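Local coordinates for 457aa long hypothetical protein (Pyrococcus horikoshii, PDB 2CSU) that is of unknown function but probably belongs with the CoA binding and ligase-CoA domain proteins, pairing a Rossmann-like domain with flavodoxin-related ones, at residues Q288-G293 / V445-N450; A297-A302 / V345-S350; K319-E324 / P367-L372; S350-D355 / A382-T387. All coordinates share one frame; numbering follows the deposited sequence.

Contact 1 (Q288-G293 / V445-N450)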
loop_
_atom_site.group_PDB
_atom_site.type_symbol
_atom_site.label_atom_id
_atom_site.label_comp_id
_atom_site.label_asym_id
_atom_site.label_seq_id
_atom_site.Cartn_x
_atom_site.Cartn_y
_atom_site.Cartn_z
ATOM N N GLN A 288 -17.933 2.643 11.286
ATOM C CA GLN A 288 -18.755 1.578 11.843
ATOM C C GLN A 288 -18.958 1.775 13.348
ATOM O O GLN A 288 -18.356 2.631 13.980
ATOM C CB GLN A 288 -18.041 0.247 11.591
ATOM C CG GLN A 288 -17.883 -0.059 10.102
ATOM C CD GLN A 288 -19.083 -0.841 9.625
ATOM O OE1 GLN A 288 -19.546 -1.787 10.241
ATOM N NE2 GLN A 288 -19.592 -0.398 8.458
ATOM N N PRO A 289 -19.875 0.968 13.912
ATOM C CA PRO A 289 -20.168 1.029 15.338
ATOM C C PRO A 289 -18.984 0.537 16.173
ATOM O O PRO A 289 -18.234 -0.345 15.774
ATOM C CB PRO A 289 -21.390 0.152 15.603
ATOM C CG PRO A 289 -21.986 -0.127 14.226
ATOM C CD PRO A 289 -20.697 -0.049 13.281
ATOM N N LEU A 290 -18.949 0.939 17.436
ATOM C CA LEU A 290 -17.999 0.381 18.385
ATOM C C LEU A 290 -18.417 -1.002 18.891
ATOM O O LEU A 290 -19.566 -1.215 19.268
ATOM C CB LEU A 290 -17.813 1.360 19.552
ATOM C CG LEU A 290 -17.367 2.768 19.110
ATOM C CD1 LEU A 290 -17.281 3.703 20.303
ATOM C CD2 LEU A 290 -16.014 2.685 18.414
ATOM N N PRO A 291 -17.474 -1.962 18.897
ATOM C CA PRO A 291 -17.703 -3.339 19.345
ATOM C C PRO A 291 -17.942 -3.454 20.848
ATOM O O PRO A 291 -17.327 -2.736 21.639
ATOM C CB PRO A 291 -16.424 -4.042 18.916
ATOM C CG PRO A 291 -15.391 -2.971 19.129
ATOM C CD PRO A 291 -16.063 -1.772 18.514
ATOM N N ARG A 292 -18.829 -4.367 21.238
ATOM C CA ARG A 292 -19.133 -4.558 22.649
ATOM C C ARG A 292 -18.146 -5.541 23.284
ATOM O O ARG A 292 -18.208 -5.851 24.466
ATOM C CB ARG A 292 -20.551 -5.134 22.775
ATOM C CG ARG A 292 -21.646 -4.206 22.250
ATOM C CD ARG A 292 -23.023 -4.597 22.812
ATOM N NE ARG A 292 -23.542 -5.792 22.132
ATOM C CZ ARG A 292 -23.296 -6.992 22.693
ATOM N NH1 ARG A 292 -22.587 -7.072 23.803
ATOM N NH2 ARG A 292 -23.788 -8.104 22.134
ATOM N N GLY A 293 -17.206 -6.020 22.480
ATOM C CA GLY A 293 -16.204 -6.945 22.973
ATOM C C GLY A 293 -15.053 -7.027 21.994
ATOM O O GLY A 293 -15.032 -6.300 20.999
ATOM N N VAL A 445 -11.685 -1.577 18.937
ATOM C CA VAL A 445 -11.780 -2.136 20.286
ATOM C C VAL A 445 -11.222 -1.149 21.314
ATOM O O VAL A 445 -11.858 -0.899 22.337
ATOM C CB VAL A 445 -11.036 -3.492 20.396
ATOM C CG1 VAL A 445 -10.942 -3.933 21.845
ATOM C CG2 VAL A 445 -11.778 -4.542 19.609
ATOM N N GLU A 446 -10.054 -0.574 21.034
ATOM C CA GLU A 446 -9.447 0.383 21.956
ATOM C C GLU A 446 -10.341 1.591 22.223
ATOM O O GLU A 446 -10.432 2.063 23.357
ATOM C CB GLU A 446 -8.092 0.856 21.434
ATOM C CG GLU A 446 -6.897 0.142 22.049
ATOM C CD GLU A 446 -6.718 0.429 23.541
ATOM O OE1 GLU A 446 -5.966 -0.312 24.208
ATOM O OE2 GLU A 446 -7.320 1.397 24.047
ATOM N N GLN A 447 -11.001 2.097 21.187
ATOM C CA GLN A 447 -11.863 3.249 21.436
ATOM C C GLN A 447 -13.101 2.865 22.252
ATOM O O GLN A 447 -13.671 3.659 22.999
ATOM C CB GLN A 447 -12.274 3.829 20.081
ATOM C CG GLN A 447 -13.294 4.962 20.205
ATOM C CD GLN A 447 -12.655 6.146 20.896
ATOM O OE1 GLN A 447 -11.494 6.146 21.268
ATOM N NE2 GLN A 447 -13.488 7.189 21.084
ATOM N N ALA A 448 -13.550 1.612 22.058
ATOM C CA ALA A 448 -14.630 1.105 22.894
ATOM C C ALA A 448 -14.214 1.122 24.366
ATOM O O ALA A 448 -14.985 1.435 25.259
ATOM C CB ALA A 448 -14.947 -0.323 22.454
ATOM N N LYS A 449 -12.944 0.724 24.596
ATOM C CA LYS A 449 -12.399 0.814 25.947
ATOM C C LYS A 449 -12.531 2.237 26.489
ATOM O O LYS A 449 -13.070 2.486 27.556
ATOM C CB LYS A 449 -10.917 0.437 25.892
ATOM C CG LYS A 449 -10.669 -1.057 26.098
ATOM C CD LYS A 449 -9.333 -1.495 25.496
ATOM C CE LYS A 449 -8.504 -2.353 26.457
ATOM N NZ LYS A 449 -7.899 -3.463 25.723
ATOM N N ASN A 450 -11.972 3.178 25.709
ATOM C CA ASN A 450 -11.974 4.576 26.126
ATOM C C ASN A 450 -13.367 5.057 26.548
ATOM O O ASN A 450 -13.576 5.561 27.642
ATOM C CB ASN A 450 -11.440 5.414 24.965
ATOM C CG ASN A 450 -9.943 5.247 24.887
ATOM O OD1 ASN A 450 -9.341 4.470 25.622
ATOM N ND2 ASN A 450 -9.331 6.016 23.970
#
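Pro291 and Leu290 supply the apolar part of this contact, meeting Val445, Gln447 and Ala448 near the end of a helix. Pro291 turns its ring so that CG lies 3.9 Å from Val445 CA and 4.0 Å from Val445 CG2. Val445 holds CG1 anti to its backbone N (chi1 170°), and CG2, beside that N, is the methyl facing the loop. Leu290 lays both methyls by the aliphatic part of Gln447, CD2 reaching Gln447 CG at 4.0 Å, and the two side chains cross obliquely. Between them Ala448 projects toward the loop, and with only a methyl to accommodate, Leu290 CA and Ala448 CA come within 5.7 Å.

Two loop carbonyls also rest on methyl groups: Pro291 O is 3.5 Å from Ala448 CB, and Gly293 O is 4.0 Å from Val445 CG2. No hydrogen bond crosses the interface, which buries 239 Å². The polar ends bond elsewhere, the amide of Gln447 donating through NE2 to Thr227 O, while that of Gln288 joins Val406 N and Gly427 O.

Leu444, one residue earlier on helix 434-450, also touches Leu290 and Pro291. The contact thus lays the connection between helix 276-283 and strand 295-300 along the last turns of helix 434-450, with helix 216-229 reached through Thr227.

Contact 2 (A297-A302 / V345-S350)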
loop_
_atom_site.group_PDB
_atom_site.type_symbol
_atom_site.label_atom_id
_atom_site.label_comp_id
_atom_site.label_asym_id
_atom_site.label_seq_id
_atom_site.Cartn_x
_atom_site.Cartn_y
_atom_site.Cartn_z
ATOM N N ALA A 297 -14.968 -12.404 14.346
ATOM C CA ALA A 297 -15.282 -13.526 13.477
ATOM C C ALA A 297 -14.657 -13.216 12.126
ATOM O O ALA A 297 -14.852 -12.127 11.567
ATOM C CB ALA A 297 -16.781 -13.688 13.324
ATOM N N ILE A 298 -13.898 -14.171 11.606
ATOM C CA ILE A 298 -13.270 -14.013 10.306
ATOM C C ILE A 298 -13.939 -14.916 9.272
ATOM O O ILE A 298 -14.025 -16.128 9.472
ATOM C CB ILE A 298 -11.779 -14.408 10.328
ATOM C CG1 ILE A 298 -10.994 -13.524 11.306
ATOM C CG2 ILE A 298 -11.205 -14.290 8.922
ATOM C CD1 ILE A 298 -9.590 -14.040 11.571
HETATM N N MSE A 299 -14.427 -14.327 8.180
HETATM C CA MSE A 299 -15.009 -15.125 7.097
HETATM C C MSE A 299 -14.149 -14.844 5.853
HETATM O O MSE A 299 -13.771 -13.699 5.595
HETATM C CB MSE A 299 -16.491 -14.773 6.867
HETATM C CG MSE A 299 -16.850 -13.285 6.864
HETATM SE SE MSE A 299 -18.649 -13.001 6.701
HETATM C CE MSE A 299 -18.754 -13.111 5.035
ATOM N N THR A 300 -13.830 -15.880 5.084
ATOM C CA THR A 300 -12.972 -15.688 3.918
ATOM C C THR A 300 -13.198 -16.741 2.833
ATOM O O THR A 300 -13.777 -17.804 3.097
ATOM C CB THR A 300 -11.476 -15.758 4.337
ATOM O OG1 THR A 300 -10.644 -15.501 3.211
ATOM C CG2 THR A 300 -11.131 -17.162 4.872
ATOM N N ASN A 301 -12.732 -16.438 1.619
ATOM C CA ASN A 301 -12.839 -17.369 0.497
ATOM C C ASN A 301 -11.447 -17.882 0.150
ATOM O O ASN A 301 -11.255 -18.607 -0.815
ATOM C CB ASN A 301 -13.493 -16.681 -0.720
ATOM C CG ASN A 301 -12.588 -15.660 -1.399
ATOM O OD1 ASN A 301 -11.704 -15.060 -0.777
ATOM N ND2 ASN A 301 -12.829 -15.439 -2.690
ATOM N N ALA A 302 -10.477 -17.503 0.973
ATOM C CA ALA A 302 -9.085 -17.890 0.786
ATOM C C ALA A 302 -8.404 -18.108 2.136
ATOM O O ALA A 302 -8.357 -17.199 2.968
ATOM C CB ALA A 302 -8.348 -16.804 0.011
ATOM N N VAL A 345 -14.048 -18.792 9.551
ATOM C CA VAL A 345 -14.895 -19.496 8.588
ATOM C C VAL A 345 -14.344 -19.412 7.161
ATOM O O VAL A 345 -14.351 -18.367 6.522
ATOM C CB VAL A 345 -16.300 -18.896 8.640
ATOM C CG1 VAL A 345 -17.170 -19.526 7.554
ATOM C CG2 VAL A 345 -16.929 -19.161 9.996
ATOM N N ASP A 346 -13.810 -20.541 6.669
ATOM C CA ASP A 346 -13.219 -20.491 5.344
ATOM C C ASP A 346 -14.112 -21.119 4.279
ATOM O O ASP A 346 -13.987 -22.288 3.936
ATOM C CB ASP A 346 -11.859 -21.190 5.370
ATOM C CG ASP A 346 -11.214 -21.041 3.999
ATOM O OD1 ASP A 346 -10.141 -21.614 3.801
ATOM O OD2 ASP A 346 -11.805 -20.394 3.139
HETATM N N MSE A 347 -15.076 -20.312 3.788
HETATM C CA MSE A 347 -15.746 -20.713 2.561
HETATM C C MSE A 347 -14.691 -20.949 1.485
HETATM O O MSE A 347 -13.636 -20.332 1.470
HETATM C CB MSE A 347 -16.675 -19.583 2.112
HETATM C CG MSE A 347 -17.287 -18.816 3.281
HETATM SE SE MSE A 347 -18.360 -17.485 2.735
HETATM C CE MSE A 347 -17.598 -16.152 3.669
ATOM N N ILE A 348 -14.975 -21.908 0.597
ATOM C CA ILE A 348 -13.991 -22.220 -0.425
ATOM C C ILE A 348 -13.923 -21.123 -1.491
ATOM O O ILE A 348 -14.679 -20.158 -1.484
ATOM C CB ILE A 348 -14.365 -23.568 -1.047
ATOM C CG1 ILE A 348 -14.599 -24.614 0.051
ATOM C CG2 ILE A 348 -13.215 -24.072 -1.937
ATOM C CD1 ILE A 348 -13.554 -24.532 1.164
ATOM N N ALA A 349 -12.949 -21.326 -2.373
ATOM C CA ALA A 349 -12.693 -20.404 -3.470
ATOM C C ALA A 349 -13.911 -20.274 -4.385
ATOM O O ALA A 349 -13.989 -19.365 -5.213
ATOM C CB ALA A 349 -11.491 -20.878 -4.267
ATOM N N SER A 350 -14.862 -21.184 -4.227
ATOM C CA SER A 350 -16.074 -21.178 -5.026
ATOM C C SER A 350 -17.158 -20.310 -4.405
ATOM O O SER A 350 -18.230 -20.143 -4.980
ATOM C CB SER A 350 -16.602 -22.603 -5.178
ATOM O OG SER A 350 -16.735 -23.224 -3.910
HETATM O O HOH W 1 -15.278 -17.122 -4.387
#
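Met299 pairs with Val345, and Thr300 with Asp346, as parallel beta bridges. Val345 N donates to Ile298 O at 2.7 Å, and Thr300 N to Val345 O at 2.9 Å. Past these bonds the pairing weakens: Met347 N lies near Thr300 O at too poor an angle for a bond, and beyond the strand ends Asn301 CA makes a CA-H...O contact of 3.2 Å with Met347 O.

On the sheet face of Met299 and Val345, the terminal methyls of two selenomethionines meet, Met299 CE to Met347 CE at 3.5 Å. Met299 has CG between the backbone N and the carbonyl carbon (chi1 44°), and both side chains bend at chi3. On the other face Thr300 CG2 lies 3.7 Å from Asp346 OD2, while Thr300 OG1 donates to Ala302 O at 2.9 Å and bonds weakly to Ile375 O.

Further out, Asn301 ND2 is fixed by Val377 O and donates weakly to a water that donates to Ala349 O. Ala360 and Leu363 of helix 353-365 cover Met299; Ala310 and Leu313 of helix 303-314 cover Ile298. Ala302 packs on Ala160 of the second subunit.

Strand 295-300 also pairs with strand 371-377, and Ala302 is the N-cap of the next helix. A central parallel strand leading into a helix, with helices on both faces, is characteristic of three-layer alpha/beta folds and consistent with a flavodoxin-related domain.

Contact 3 (K319-E324 / P367-L372)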
loop_
_atom_site.group_PDB
_atom_site.type_symbol
_atom_site.label_atom_id
_atom_site.label_comp_id
_atom_site.label_asym_id
_atom_site.label_seq_id
_atom_site.Cartn_x
_atom_site.Cartn_y
_atom_site.Cartn_z
ATOM N N LYS A 319 -8.915 -11.223 19.847
ATOM C CA LYS A 319 -9.091 -12.662 19.958
ATOM C C LYS A 319 -10.230 -13.180 19.076
ATOM O O LYS A 319 -11.195 -12.466 18.811
ATOM C CB LYS A 319 -9.357 -13.030 21.422
ATOM C CG LYS A 319 -8.242 -12.637 22.379
ATOM C CD LYS A 319 -6.949 -13.375 22.072
ATOM C CE LYS A 319 -5.899 -13.112 23.161
ATOM N NZ LYS A 319 -4.589 -13.788 22.889
ATOM N N LEU A 320 -10.101 -14.424 18.624
ATOM C CA LEU A 320 -11.116 -15.059 17.780
ATOM C C LEU A 320 -12.269 -15.582 18.624
ATOM O O LEU A 320 -12.057 -16.241 19.637
ATOM C CB LEU A 320 -10.507 -16.215 16.989
ATOM C CG LEU A 320 -9.557 -15.846 15.848
ATOM C CD1 LEU A 320 -8.874 -17.100 15.317
ATOM C CD2 LEU A 320 -10.342 -15.155 14.737
ATOM N N ALA A 321 -13.491 -15.285 18.199
ATOM C CA ALA A 321 -14.675 -15.728 18.923
ATOM C C ALA A 321 -14.916 -17.231 18.771
ATOM O O ALA A 321 -14.372 -17.873 17.870
ATOM C CB ALA A 321 -15.897 -14.954 18.439
ATOM N N THR A 322 -15.714 -17.788 19.677
ATOM C CA THR A 322 -16.055 -19.207 19.622
ATOM C C THR A 322 -17.511 -19.214 19.197
ATOM O O THR A 322 -18.360 -18.653 19.889
ATOM C CB THR A 322 -15.933 -19.905 20.997
ATOM O OG1 THR A 322 -14.591 -19.790 21.483
ATOM C CG2 THR A 322 -16.288 -21.385 20.865
ATOM N N LEU A 323 -17.789 -19.826 18.050
ATOM C CA LEU A 323 -19.143 -19.872 17.513
ATOM C C LEU A 323 -20.047 -20.885 18.209
ATOM O O LEU A 323 -19.564 -21.781 18.900
ATOM C CB LEU A 323 -19.086 -20.193 16.017
ATOM C CG LEU A 323 -18.122 -19.345 15.176
ATOM C CD1 LEU A 323 -18.229 -19.748 13.718
ATOM C CD2 LEU A 323 -18.437 -17.862 15.361
ATOM N N GLU A 324 -21.359 -20.730 18.036
ATOM C CA GLU A 324 -22.319 -21.667 18.621
ATOM C C GLU A 324 -22.457 -22.850 17.671
ATOM O O GLU A 324 -22.247 -22.703 16.464
ATOM C CB GLU A 324 -23.683 -21.000 18.833
ATOM C CG GLU A 324 -23.717 -20.055 20.026
ATOM C CD GLU A 324 -25.123 -19.765 20.525
ATOM O OE1 GLU A 324 -25.973 -19.356 19.708
ATOM O OE2 GLU A 324 -25.372 -19.938 21.738
ATOM N N PRO A 367 -24.229 -14.770 19.013
ATOM C CA PRO A 367 -24.053 -13.939 20.206
ATOM C C PRO A 367 -22.616 -13.786 20.691
ATOM O O PRO A 367 -22.342 -12.938 21.534
ATOM C CB PRO A 367 -24.932 -14.640 21.239
ATOM C CG PRO A 367 -24.802 -16.092 20.834
ATOM C CD PRO A 367 -24.973 -16.002 19.334
ATOM N N ASN A 368 -21.699 -14.594 20.172
ATOM C CA ASN A 368 -20.306 -14.507 20.608
ATOM C C ASN A 368 -19.416 -13.691 19.686
ATOM O O ASN A 368 -18.226 -13.531 19.949
ATOM C CB ASN A 368 -19.706 -15.905 20.779
ATOM C CG ASN A 368 -20.317 -16.660 21.941
ATOM O OD1 ASN A 368 -20.505 -16.112 23.022
ATOM N ND2 ASN A 368 -20.623 -17.935 21.723
ATOM N N VAL A 369 -19.990 -13.188 18.600
ATOM C CA VAL A 369 -19.238 -12.382 17.647
ATOM C C VAL A 369 -19.454 -10.905 17.960
ATOM O O VAL A 369 -20.592 -10.436 18.032
ATOM C CB VAL A 369 -19.686 -12.668 16.195
ATOM C CG1 VAL A 369 -18.924 -11.774 15.221
ATOM C CG2 VAL A 369 -19.436 -14.139 15.857
ATOM N N ASP A 370 -18.359 -10.178 18.162
ATOM C CA ASP A 370 -18.433 -8.752 18.460
ATOM C C ASP A 370 -18.082 -7.934 17.222
ATOM O O ASP A 370 -18.488 -6.780 17.087
ATOM C CB ASP A 370 -17.464 -8.409 19.587
ATOM C CG ASP A 370 -17.831 -9.093 20.886
ATOM O OD1 ASP A 370 -16.915 -9.417 21.673
ATOM O OD2 ASP A 370 -19.046 -9.296 21.106
HETATM N N MSE A 371 -17.326 -8.552 16.324
HETATM C CA MSE A 371 -16.896 -7.891 15.108
HETATM C C MSE A 371 -16.759 -8.909 13.977
HETATM O O MSE A 371 -16.395 -10.052 14.212
HETATM C CB MSE A 371 -15.558 -7.188 15.368
HETATM C CG MSE A 371 -15.152 -6.170 14.314
HETATM SE SE MSE A 371 -13.836 -5.092 14.918
HETATM C CE MSE A 371 -12.564 -5.898 14.362
ATOM N N LEU A 372 -17.056 -8.489 12.755
ATOM C CA LEU A 372 -16.958 -9.371 11.602
ATOM C C LEU A 372 -15.975 -8.810 10.574
ATOM O O LEU A 372 -16.114 -7.678 10.117
ATOM C CB LEU A 372 -18.345 -9.546 10.965
ATOM C CG LEU A 372 -18.544 -10.496 9.776
ATOM C CD1 LEU A 372 -18.224 -11.913 10.223
ATOM C CD2 LEU A 372 -19.952 -10.446 9.264
#
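Two flat groups, the carboxylate of Glu324 and the amide of Asn368, stand with their planes 88° apart. Pro367 covers one face of the carboxylate: its CG lies almost directly over Glu324 CD at 3.7 Å, and its CD over Glu324 OE1 at 3.5 Å. Glu324 OE2 also forms a salt bridge to Lys326. The Asn368 amide meets Thr322 O on the side of its CB and ND2 atoms, the oxygen standing out of the amide plane. That offset agrees with the weakness of the hydrogen bond from Asn368 ND2 to Thr322 O, 3.0 Å long but bent to 125° at the hydrogen. Glu324 CG passes 4.1 Å from the same ND2.

Next to these polar groups the backbone carbonyl of Asn368 comes close to the methyl of Ala321, O to CB 3.1 Å. Deeper in, Leu323 CD2 touches Val369 CG2 at 3.9 Å. Leu323 starts out away from the opposing segment, but chi1 (-50°) sets CG anti to the carbonyl carbon, and from CG the CD2 branch meets Val369.

A second-shell carboxylate ties the two segments together: Asp366 accepts Glu324 N through OD2 and Asn368 N through OD1. Lys404 NZ donates to Val369 O.

Strand 319-320 and the start of strand 371-377 both bond to strand 295-300, through Lys319 and Ala321 to Val296 and through Met371 to Ala297. Because short strand 319-320 pairs with the start of strand 295-300, its turn into the next helix meets the turn into strand 371-377, within an alpha/beta domain probably related to the flavodoxin fold.

Contact 4 (S350-D355 / A382-T387)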
loop_
_atom_site.group_PDB
_atom_site.type_symbol
_atom_site.label_atom_id
_atom_site.label_comp_id
_atom_site.label_asym_id
_atom_site.label_seq_id
_atom_site.Cartn_x
_atom_site.Cartn_y
_atom_site.Cartn_z
ATOM N N SER A 350 -14.862 -21.184 -4.227
ATOM C CA SER A 350 -16.074 -21.178 -5.026
ATOM C C SER A 350 -17.158 -20.310 -4.405
ATOM O O SER A 350 -18.230 -20.143 -4.980
ATOM C CB SER A 350 -16.602 -22.603 -5.178
ATOM O OG SER A 350 -16.735 -23.224 -3.910
ATOM N N ALA A 351 -16.887 -19.759 -3.229
ATOM C CA ALA A 351 -17.872 -18.923 -2.557
ATOM C C ALA A 351 -18.494 -17.852 -3.455
ATOM O O ALA A 351 -17.801 -16.999 -4.031
ATOM C CB ALA A 351 -17.257 -18.272 -1.339
ATOM N N ARG A 352 -19.819 -17.902 -3.557
ATOM C CA ARG A 352 -20.570 -16.940 -4.347
ATOM C C ARG A 352 -21.218 -15.886 -3.454
ATOM O O ARG A 352 -21.216 -15.976 -2.232
ATOM C CB ARG A 352 -21.646 -17.704 -5.123
ATOM C CG ARG A 352 -21.070 -18.528 -6.278
ATOM C CD ARG A 352 -22.171 -19.062 -7.203
ATOM N NE ARG A 352 -21.585 -19.794 -8.331
ATOM C CZ ARG A 352 -21.204 -19.061 -9.390
ATOM N NH1 ARG A 352 -21.371 -17.748 -9.379
ATOM N NH2 ARG A 352 -20.601 -19.653 -10.424
ATOM N N GLY A 353 -21.747 -14.834 -4.102
ATOM C CA GLY A 353 -22.412 -13.793 -3.331
ATOM C C GLY A 353 -23.350 -14.385 -2.274
ATOM O O GLY A 353 -23.365 -13.981 -1.119
ATOM N N GLU A 354 -24.179 -15.351 -2.715
ATOM C CA GLU A 354 -25.126 -15.960 -1.790
ATOM C C GLU A 354 -24.424 -16.541 -0.557
ATOM O O GLU A 354 -24.922 -16.495 0.560
ATOM C CB GLU A 354 -25.889 -17.069 -2.520
ATOM C CG GLU A 354 -26.793 -16.540 -3.637
ATOM C CD GLU A 354 -27.612 -15.369 -3.139
ATOM O OE1 GLU A 354 -28.193 -15.466 -2.064
ATOM O OE2 GLU A 354 -27.696 -14.374 -3.856
ATOM N N ASP A 355 -23.242 -17.141 -0.805
ATOM C CA ASP A 355 -22.490 -17.723 0.301
ATOM C C ASP A 355 -22.014 -16.653 1.284
ATOM O O ASP A 355 -22.034 -16.826 2.494
ATOM C CB ASP A 355 -21.286 -18.469 -0.277
ATOM C CG ASP A 355 -21.758 -19.694 -1.048
ATOM O OD1 ASP A 355 -21.228 -19.924 -2.136
ATOM O OD2 ASP A 355 -22.618 -20.414 -0.547
ATOM N N ALA A 382 -15.661 -19.115 -12.857
ATOM C CA ALA A 382 -16.941 -19.697 -12.459
ATOM C C ALA A 382 -18.110 -18.768 -12.787
ATOM O O ALA A 382 -19.216 -18.942 -12.277
ATOM C CB ALA A 382 -16.933 -20.027 -10.965
ATOM N N GLY A 383 -17.859 -17.777 -13.635
ATOM C CA GLY A 383 -18.911 -16.853 -14.024
ATOM C C GLY A 383 -19.458 -15.963 -12.919
ATOM O O GLY A 383 -20.591 -15.480 -13.008
HETATM N N MSE A 384 -18.670 -15.747 -11.871
HETATM C CA MSE A 384 -19.104 -14.879 -10.783
HETATM C C MSE A 384 -18.763 -13.449 -11.183
HETATM O O MSE A 384 -17.905 -13.235 -12.033
HETATM C CB MSE A 384 -18.381 -15.246 -9.479
HETATM C CG MSE A 384 -18.228 -16.736 -9.268
HETATM SE SE MSE A 384 -18.104 -17.238 -7.548
HETATM C CE MSE A 384 -16.604 -18.065 -7.556
ATOM N N THR A 385 -19.437 -12.475 -10.584
ATOM C CA THR A 385 -19.161 -11.077 -10.893
ATOM C C THR A 385 -18.080 -10.538 -9.961
ATOM O O THR A 385 -17.664 -11.208 -9.019
ATOM C CB THR A 385 -20.408 -10.196 -10.747
ATOM O OG1 THR A 385 -20.693 -10.018 -9.356
ATOM C CG2 THR A 385 -21.605 -10.838 -11.402
ATOM N N LEU A 386 -17.639 -9.315 -10.221
ATOM C CA LEU A 386 -16.586 -8.707 -9.429
ATOM C C LEU A 386 -17.094 -8.073 -8.142
ATOM O O LEU A 386 -16.299 -7.679 -7.284
ATOM C CB LEU A 386 -15.871 -7.647 -10.271
ATOM C CG LEU A 386 -15.226 -8.094 -11.584
ATOM C CD1 LEU A 386 -14.880 -6.883 -12.423
ATOM C CD2 LEU A 386 -13.991 -8.913 -11.295
ATOM N N THR A 387 -18.416 -7.996 -7.998
ATOM C CA THR A 387 -19.005 -7.352 -6.831
ATOM C C THR A 387 -20.024 -8.169 -6.055
ATOM O O THR A 387 -20.524 -7.711 -5.034
ATOM C CB THR A 387 -19.729 -6.056 -7.237
ATOM O OG1 THR A 387 -20.880 -6.391 -8.020
ATOM C CG2 THR A 387 -18.821 -5.161 -8.061
#
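Ser350 and Ala351 present backbone oxygens to the tip of the selenomethionine Met384. Ser350 O is 3.7 Å from Met384 CE, and Ala351 O is 3.5 Å from Met384 SE. Met384 is directed toward the first segment at CB, and its bend at chi3 (-123°) sets CE near Ser350 O.

Arg352 carries most of the first segment's share. Its chain runs extended from CG to NE (chi3 177°) across Met384, with CG 3.5 Å from Met384 SE and NH1 3.3 Å from Met384 CG. Met384 therefore lies over one face of the guanidinium, with SE set off toward the rim, while Ala382 O and Gly383 O are at the edge near its plane. Arg352 NH2 donates to Ala382 O, although the modelled 2.4 Å is very short and the length is doubtful. Ala382 and Gly383 both have positive phi, in the turn that brings these carbonyls to the arginine.

The first segment enters helix 353-365 after strand 344-346, the second lies in the loop after strand 371-377; both strands run parallel to 295-300, on its two sides, in what is probably a flavodoxin-related domain.

Arg352 is also the N-cap of helix 353-365. Its backbone N donates to Asp355 OD1 at 2.8 Å and a nearly straight 178°, using the anti lone pair; this is one half of a capping box. Gly353 N is bound by Glu388 OE2, whose other oxygen accepts Thr385 N, and the same OE2 forms a long, weak ion pair with Arg352 NH1. At Asp355 the backbone N returns weakly to Arg352 O.

Overall arrangement
Contacts 2, 3 and 4 all lie in the region of the ligase-CoA family, and contact 1 encloses them along the chain. Strand 295-300 connects the first two of these: contacts 2 and 3, with centres 15 Å apart, meet where Ala297 N probably bonds Met371 O at 2.8 Å and Ala297 CB packs on Val369 CG1. Contact 4 shares Ser350 with contact 2, their centres 12 Å apart, and Met347 SE rests on Asp355 O. At the other end contact 1 touches contact 3 through Gly293 and Asp370. Contacts 1 and 4 are farthest apart, about 32 Å between centres, so the four run across the domain from the C-terminal helix to the loops beyond the strands.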